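Local coordinates for thiazoline oxidase/subtilisin-like protease (Prochloron didemni, PDB 4H6X), which acts in patellamide maturation as the subtilisin-like protease PatG, probably cleaving precursor peptides and joining their ends into cyclic products by transamidation, at residues V36-D41 / R158-A163; T116-E121 / C132-M137. All blocks are in the same frame, centred on the assembly; numbering follows the deposited sequence.

Interaction 1 (V36-D41 / R158-A163)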
ATOM      1  N   VAL A  36      -8.842  -2.378  -1.895  1.00 22.93           N
ATOM      2  CA  VAL A  36      -9.320  -2.483  -0.514  1.00 22.53           C
ATOM      3  C   VAL A  36      -8.104  -2.628   0.380  1.00 22.31           C
ATOM      4  O   VAL A  36      -7.286  -3.536   0.195  1.00 21.44           O
ATOM      5  CB  VAL A  36     -10.315  -3.652  -0.301  1.00 22.79           C
ATOM      6  CG1 VAL A  36     -10.763  -3.715   1.157  1.00 21.57           C
ATOM      7  CG2 VAL A  36     -11.535  -3.486  -1.208  1.00 22.70           C
ATOM      8  N   ILE A  37      -8.007  -1.738   1.361  1.00 22.11           N
ATOM      9  CA  ILE A  37      -6.865  -1.698   2.256  1.00 21.83           C
ATOM     10  C   ILE A  37      -7.268  -2.235   3.622  1.00 22.73           C
ATOM     11  O   ILE A  37      -8.087  -1.624   4.341  1.00 22.92           O
ATOM     12  CB  ILE A  37      -6.312  -0.255   2.383  1.00 21.86           C
ATOM     13  CG1 ILE A  37      -5.852   0.257   1.005  1.00 22.55           C
ATOM     14  CG2 ILE A  37      -5.173  -0.183   3.392  1.00 20.13           C
ATOM     15  CD1 ILE A  37      -5.453   1.734   1.011  1.00 21.62           C
ATOM     16  N   ILE A  38      -6.699  -3.387   3.953  1.00 22.04           N
ATOM     17  CA  ILE A  38      -6.901  -4.023   5.242  1.00 22.47           C
ATOM     18  C   ILE A  38      -5.777  -3.567   6.163  1.00 23.66           C
ATOM     19  O   ILE A  38      -4.626  -4.043   6.076  1.00 23.61           O
ATOM     20  CB  ILE A  38      -6.990  -5.567   5.108  1.00 21.52           C
ATOM     21  CG1 ILE A  38      -8.158  -5.939   4.172  1.00 21.04           C
ATOM     22  CG2 ILE A  38      -7.094  -6.225   6.486  1.00 21.66           C
ATOM     23  CD1 ILE A  38      -8.264  -7.429   3.842  1.00 21.10           C
ATOM     24  N   ASP A  39      -6.105  -2.621   7.046  1.00 23.90           N
ATOM     25  CA  ASP A  39      -5.088  -1.970   7.877  1.00 24.56           C
ATOM     26  C   ASP A  39      -5.843  -1.270   9.007  1.00 25.20           C
ATOM     27  O   ASP A  39      -6.973  -1.657   9.318  1.00 24.67           O
ATOM     28  CB  ASP A  39      -4.292  -0.963   7.016  1.00 25.64           C
ATOM     29  CG  ASP A  39      -2.934  -0.580   7.624  1.00 29.35           C
ATOM     30  OD1 ASP A  39      -2.758  -0.616   8.867  1.00 31.74           O
ATOM     31  OD2 ASP A  39      -2.044  -0.185   6.842  1.00 29.28           O
ATOM     32  N   GLY A  40      -5.239  -0.252   9.611  1.00 24.91           N
ATOM     33  CA  GLY A  40      -5.925   0.552  10.644  1.00 24.65           C
ATOM     34  C   GLY A  40      -6.900   1.565  10.067  1.00 24.75           C
ATOM     35  O   GLY A  40      -7.296   1.489   8.893  1.00 23.05           O
ATOM     36  N   ASP A  41      -7.277   2.527  10.903  1.00 24.52           N
ATOM     37  CA  ASP A  41      -8.262   3.535  10.571  1.00 26.08           C
ATOM     38  C   ASP A  41      -7.548   4.851  10.217  1.00 26.43           C
ATOM     39  O   ASP A  41      -7.010   5.517  11.100  1.00 26.18           O
ATOM     40  CB  ASP A  41      -9.211   3.734  11.766  1.00 26.76           C
ATOM     41  CG  ASP A  41     -10.402   4.609  11.439  1.00 28.83           C
ATOM     42  OD1 ASP A  41     -10.556   5.022  10.282  1.00 27.48           O
ATOM     43  OD2 ASP A  41     -11.204   4.887  12.352  1.00 30.12           O
ATOM     44  N   ARG A 158     -11.984 -13.406   7.235  1.00 23.82           N
ATOM     45  CA  ARG A 158     -13.279 -12.721   7.181  1.00 23.06           C
ATOM     46  C   ARG A 158     -13.174 -11.364   6.454  1.00 21.44           C
ATOM     47  O   ARG A 158     -14.045 -11.005   5.660  1.00 21.26           O
ATOM     48  CB  ARG A 158     -13.827 -12.554   8.598  1.00 21.55           C
ATOM     49  CG  ARG A 158     -14.105 -13.883   9.296  1.00 21.83           C
ATOM     50  CD  ARG A 158     -14.686 -13.665  10.695  1.00 22.02           C
ATOM     51  NE  ARG A 158     -16.099 -13.256  10.666  1.00 23.18           N
ATOM     52  CZ  ARG A 158     -16.854 -13.076  11.758  1.00 23.65           C
ATOM     53  NH1 ARG A 158     -16.335 -13.242  12.983  1.00 23.01           N
ATOM     54  NH2 ARG A 158     -18.131 -12.734  11.627  1.00 23.49           N
ATOM     55  N   ALA A 159     -12.117 -10.614   6.750  1.00 21.38           N
ATOM     56  CA  ALA A 159     -11.867  -9.338   6.064  1.00 21.00           C
ATOM     57  C   ALA A 159     -11.710  -9.494   4.539  1.00 20.41           C
ATOM     58  O   ALA A 159     -12.222  -8.683   3.764  1.00 20.11           O
ATOM     59  CB  ALA A 159     -10.652  -8.652   6.663  1.00 20.09           C
ATOM     60  N   ILE A 160     -10.972 -10.522   4.125  1.00 20.12           N
ATOM     61  CA  ILE A 160     -10.735 -10.792   2.699  1.00 20.85           C
ATOM     62  C   ILE A 160     -12.058 -11.152   1.998  1.00 22.08           C
ATOM     63  O   ILE A 160     -12.346 -10.599   0.935  1.00 20.97           O
ATOM     64  CB  ILE A 160      -9.620 -11.848   2.505  1.00 20.59           C
ATOM     65  CG1 ILE A 160      -8.258 -11.217   2.829  1.00 21.92           C
ATOM     66  CG2 ILE A 160      -9.596 -12.415   1.077  1.00 20.66           C
ATOM     67  CD1 ILE A 160      -7.148 -12.235   3.071  1.00 22.24           C
ATOM     68  N   ASP A 161     -12.873 -12.032   2.613  1.00 21.65           N
ATOM     69  CA  ASP A 161     -14.180 -12.389   2.031  1.00 22.14           C
ATOM     70  C   ASP A 161     -15.009 -11.143   1.860  1.00 21.71           C
ATOM     71  O   ASP A 161     -15.678 -10.995   0.848  1.00 21.30           O
ATOM     72  CB  ASP A 161     -14.979 -13.399   2.887  1.00 22.50           C
ATOM     73  CG  ASP A 161     -14.404 -14.794   2.834  1.00 24.08           C
ATOM     74  OD1 ASP A 161     -13.828 -15.158   1.786  1.00 25.16           O
ATOM     75  OD2 ASP A 161     -14.509 -15.515   3.850  1.00 24.42           O
ATOM     76  N   LEU A 162     -15.000 -10.256   2.869  1.00 21.09           N
ATOM     77  CA  LEU A 162     -15.721  -8.992   2.741  1.00 20.92           C
ATOM     78  C   LEU A 162     -15.147  -8.107   1.615  1.00 20.98           C
ATOM     79  O   LEU A 162     -15.891  -7.546   0.820  1.00 20.74           O
ATOM     80  CB  LEU A 162     -15.744  -8.214   4.073  1.00 21.29           C
ATOM     81  CG  LEU A 162     -16.547  -6.896   4.071  1.00 21.10           C
ATOM     82  CD1 LEU A 162     -17.988  -7.098   3.584  1.00 21.38           C
ATOM     83  CD2 LEU A 162     -16.522  -6.282   5.467  1.00 20.11           C
ATOM     84  N   ALA A 163     -13.828  -7.952   1.585  1.00 21.09           N
ATOM     85  CA  ALA A 163     -13.158  -7.169   0.540  1.00 21.59           C
ATOM     86  C   ALA A 163     -13.543  -7.648  -0.869  1.00 22.22           C
ATOM     87  O   ALA A 163     -13.779  -6.822  -1.756  1.00 21.30           O
ATOM     88  CB  ALA A 163     -11.653  -7.238   0.716  1.00 21.32           C
TER
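Val36 and Ala163 meet where helix 154-165 packs against strand 34-39, a small instance of the way a strand and a covering helix pack in an alpha/beta sheet. Followed outward, the valine is engaged at every carbon of its side chain. Its CB lies 4.0 Å from Ala163 CB; CG1, anti to the backbone N (chi1 179°), closes further, to 3.7 Å from the same Ala163 CB; CG2, branching the other way, only skirts the helix backbone, 4.1 Å from Ala163 O. Two residues on, Ile38 makes contact through its far end alone. There CD1 is 3.9 Å from Ala159 CB, and it is equally close, 3.9 Å, to Ile160 CG1, the two isoleucine side chains crossing at about a right angle. The two alanines, one helical turn apart, are short enough to let the backbones draw close: Val36 and Ala163 have CA atoms 6.1 Å apart, and the axes of strand 36-39 and helix 158-163 run nearly antiparallel, at 164°. All five touching residues are apolar and buried. Just beyond, Asp39 OD2, probably of a subtilisin-type triad, is hydrogen-bonded to His109 ND1. Ile160 also reaches helix 187-197, Ala159 touches Met137 of strand 133-138, and Ile37 faces helix 101-118 across the sheet, so strand 34-39 is sandwiched between helical layers.

Interaction 2 (T116-E121 / C132-M137)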
ATOM      1  N   THR A 116       0.091   6.959   0.419  1.00 24.96           N
ATOM      2  CA  THR A 116       1.061   6.472  -0.588  1.00 27.94           C
ATOM      3  C   THR A 116       0.364   5.970  -1.853  1.00 26.77           C
ATOM      4  O   THR A 116       0.869   6.119  -2.975  1.00 25.60           O
ATOM      5  CB  THR A 116       1.964   5.366   0.006  1.00 30.05           C
ATOM      6  OG1 THR A 116       2.797   5.953   1.015  1.00 35.03           O
ATOM      7  CG2 THR A 116       2.862   4.723  -1.064  1.00 34.53           C
ATOM      8  N   ILE A 117      -0.796   5.361  -1.660  1.00 25.09           N
ATOM      9  CA  ILE A 117      -1.546   4.796  -2.755  1.00 24.20           C
ATOM     10  C   ILE A 117      -2.371   5.873  -3.451  1.00 24.63           C
ATOM     11  O   ILE A 117      -2.406   5.937  -4.687  1.00 24.08           O
ATOM     12  CB  ILE A 117      -2.423   3.607  -2.276  1.00 22.66           C
ATOM     13  CG1 ILE A 117      -1.511   2.438  -1.844  1.00 22.15           C
ATOM     14  CG2 ILE A 117      -3.383   3.184  -3.376  1.00 23.20           C
ATOM     15  CD1 ILE A 117      -2.200   1.330  -1.057  1.00 20.84           C
ATOM     16  N   VAL A 118      -3.039   6.714  -2.670  1.00 24.26           N
ATOM     17  CA  VAL A 118      -4.096   7.544  -3.252  1.00 26.17           C
ATOM     18  C   VAL A 118      -4.029   9.048  -2.961  1.00 27.17           C
ATOM     19  O   VAL A 118      -4.905   9.804  -3.394  1.00 27.43           O
ATOM     20  CB  VAL A 118      -5.494   6.981  -2.915  1.00 26.35           C
ATOM     21  CG1 VAL A 118      -5.968   7.442  -1.536  1.00 26.77           C
ATOM     22  CG2 VAL A 118      -6.504   7.343  -3.992  1.00 26.57           C
ATOM     23  N   GLY A 119      -3.008   9.487  -2.241  1.00 28.93           N
ATOM     24  CA  GLY A 119      -2.882  10.918  -1.953  1.00 31.93           C
ATOM     25  C   GLY A 119      -2.951  11.755  -3.226  1.00 32.70           C
ATOM     26  O   GLY A 119      -2.352  11.402  -4.247  1.00 33.76           O
ATOM     27  N   GLN A 120      -3.682  12.862  -3.159  1.00 34.92           N
ATOM     28  CA  GLN A 120      -3.918  13.711  -4.332  1.00 34.51           C
ATOM     29  C   GLN A 120      -2.691  14.519  -4.755  1.00 32.96           C
ATOM     30  O   GLN A 120      -1.879  14.928  -3.915  1.00 31.71           O
ATOM     31  CB  GLN A 120      -5.136  14.607  -4.103  1.00 35.46           C
ATOM     32  CG  GLN A 120      -6.411  13.817  -3.837  1.00 35.02           C
ATOM     33  CD  GLN A 120      -6.788  12.909  -4.996  1.00 37.38           C
ATOM     34  OE1 GLN A 120      -6.478  11.706  -4.995  1.00 38.08           O
ATOM     35  NE2 GLN A 120      -7.453  13.475  -5.992  1.00 34.20           N
ATOM     36  N   GLU A 121      -2.538  14.733  -6.058  1.00 32.06           N
ATOM     37  CA  GLU A 121      -1.392  15.515  -6.526  1.00 33.57           C
ATOM     38  C   GLU A 121      -1.537  16.949  -5.997  1.00 34.31           C
ATOM     39  O   GLU A 121      -2.652  17.420  -5.826  1.00 35.65           O
ATOM     40  CB  GLU A 121      -1.301  15.503  -8.049  1.00 32.95           C
ATOM     41  CG  GLU A 121       0.032  15.999  -8.567  1.00 32.98           C
ATOM     42  CD  GLU A 121       0.093  16.108 -10.081  1.00 32.50           C
ATOM     43  OE1 GLU A 121      -0.948  15.972 -10.764  1.00 34.39           O
ATOM     44  OE2 GLU A 121       1.203  16.332 -10.579  1.00 32.02           O
ATOM     45  N   CYS A 132      -7.681   6.084  -8.600  1.00 29.17           N
ATOM     46  CA  CYS A 132      -8.368   4.818  -8.300  1.00 29.42           C
ATOM     47  C   CYS A 132      -9.308   4.968  -7.127  1.00 29.67           C
ATOM     48  O   CYS A 132      -9.159   5.899  -6.319  1.00 29.34           O
ATOM     49  CB  CYS A 132      -7.355   3.709  -8.004  1.00 29.47           C
ATOM     50  SG  CYS A 132      -6.369   3.270  -9.454  1.00 29.95           S
ATOM     51  N   ARG A 133     -10.272   4.052  -7.037  1.00 28.86           N
ATOM     52  CA  ARG A 133     -11.219   4.001  -5.922  1.00 29.05           C
ATOM     53  C   ARG A 133     -10.564   3.223  -4.782  1.00 29.23           C
ATOM     54  O   ARG A 133     -10.005   2.139  -4.993  1.00 29.01           O
ATOM     55  CB  ARG A 133     -12.514   3.311  -6.367  1.00 32.56           C
ATOM     56  CG  ARG A 133     -13.619   3.216  -5.318  1.00 35.02           C
ATOM     57  CD  ARG A 133     -14.919   2.755  -5.966  1.00 38.72           C
ATOM     58  NE  ARG A 133     -15.924   2.363  -4.981  1.00 43.43           N
ATOM     59  CZ  ARG A 133     -16.253   1.104  -4.694  1.00 44.80           C
ATOM     60  NH1 ARG A 133     -15.669   0.090  -5.326  1.00 47.64           N
ATOM     61  NH2 ARG A 133     -17.181   0.856  -3.779  1.00 46.24           N
ATOM     62  N   VAL A 134     -10.602   3.790  -3.580  1.00 26.86           N
ATOM     63  CA  VAL A 134     -10.000   3.122  -2.433  1.00 26.46           C
ATOM     64  C   VAL A 134     -11.037   2.929  -1.337  1.00 25.50           C
ATOM     65  O   VAL A 134     -11.757   3.877  -0.984  1.00 23.74           O
ATOM     66  CB  VAL A 134      -8.788   3.899  -1.877  1.00 26.89           C
ATOM     67  CG1 VAL A 134      -8.390   3.353  -0.508  1.00 26.58           C
ATOM     68  CG2 VAL A 134      -7.610   3.832  -2.850  1.00 26.87           C
ATOM     69  N   ILE A 135     -11.121   1.695  -0.835  1.00 23.80           N
ATOM     70  CA  ILE A 135     -11.913   1.377   0.361  1.00 23.34           C
ATOM     71  C   ILE A 135     -10.966   0.969   1.483  1.00 24.78           C
ATOM     72  O   ILE A 135     -10.220  -0.010   1.358  1.00 24.49           O
ATOM     73  CB  ILE A 135     -12.923   0.234   0.110  1.00 24.14           C
ATOM     74  CG1 ILE A 135     -13.949   0.655  -0.957  1.00 24.55           C
ATOM     75  CG2 ILE A 135     -13.616  -0.195   1.423  1.00 23.96           C
ATOM     76  CD1 ILE A 135     -14.827  -0.483  -1.481  1.00 25.50           C
ATOM     77  N   ASN A 136     -10.965   1.748   2.561  1.00 23.51           N
ATOM     78  CA  ASN A 136     -10.290   1.340   3.781  1.00 23.76           C
ATOM     79  C   ASN A 136     -11.199   0.438   4.610  1.00 22.06           C
ATOM     80  O   ASN A 136     -12.365   0.767   4.845  1.00 23.95           O
ATOM     81  CB  ASN A 136      -9.861   2.565   4.592  1.00 23.59           C
ATOM     82  CG  ASN A 136      -8.595   3.217   4.050  1.00 25.84           C
ATOM     83  OD1 ASN A 136      -7.480   2.732   4.284  1.00 27.28           O
ATOM     84  ND2 ASN A 136      -8.754   4.326   3.355  1.00 23.27           N
ATOM     85  N   MET A 137     -10.673  -0.700   5.049  1.00 22.57           N
ATOM     86  CA  MET A 137     -11.406  -1.579   5.963  1.00 21.95           C
ATOM     87  C   MET A 137     -10.641  -1.641   7.293  1.00 23.01           C
ATOM     88  O   MET A 137      -9.798  -2.534   7.495  1.00 21.86           O
ATOM     89  CB  MET A 137     -11.568  -2.976   5.355  1.00 22.75           C
ATOM     90  CG  MET A 137     -12.484  -3.898   6.156  1.00 22.55           C
ATOM     91  SD  MET A 137     -12.469  -5.617   5.580  1.00 24.86           S
ATOM     92  CE  MET A 137     -13.045  -5.393   3.907  1.00 20.88           C
TER
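Val118 and Val134 reach toward each other tip to tip, and most of the close packing between the end of helix 101-118 and strand 133-138 gathers on this pair. One methyl of the strand residue does most of the work. Val134 CG2 sits 3.8 Å from Val118 CB and 3.9 Å from Val118 CG2, with Val118 CG1 a little farther away at 4.2 Å, so that it faces the branch point of the helix residue and both its arms. The torsion of Val118 helps to present this surface: with chi1 at 84°, CG1 lies between the backbone N and the carbonyl carbon, while CG2 is anti to N and reaches to Cys132, the residue just before the strand. There CG2 rests 3.8 Å from the carbonyl oxygen of Cys132, an ordinary packing approach to the backbone.

Away from this point the contact thins. Ile117 touches Val134 through CG2 alone, 4.3 Å from Val134 CG2, and finds other neighbours in Ile35 and Ile37 of strand 34-39 and in Pro278 and Thr281 of helix 273-293. The Cys132 side chain keeps 5.5 Å or more from segment 116-121 and turns to Ser289 of that helix. Beyond Gly119, where the chain leaves the helix, Gln120 and Glu121 are partly exposed and do not share in the packing.

Helix 101-118 carries His109, probably the histidine of the subtilisin-type triad, and this contact sets the C-terminal end of that helix against the parallel sheet. Val54 of strand 53-56 extends the packing by touching both valines. With no hydrogen bond between the segments, their meeting rests on shape and the exclusion of water, an apolar and non-directional fit.

After helix 20-26 the chain lays down strand 34-39; 116 residues separate segment 36-41 from segment 158-163, where helix 154-165 comes back to the strand and closes interaction 1. Interaction 2 is nested within that long loop, closing a short connection of ten residues that has neither helix nor strand. The sheet unites them: Ile37 N lies 2.8 Å from Ile135 O, and Ile37 O 2.8 Å from Met137 N, both probable hydrogen bonds between neighbouring parallel strands. Strand 133-138, helix 154-165 and strand 170-173 form a beta-alpha-beta crossover that spans strand 34-39. Together the contacts tie helices on the two faces of the sheet to two of its neighbouring strands, 133-138 and 34-39.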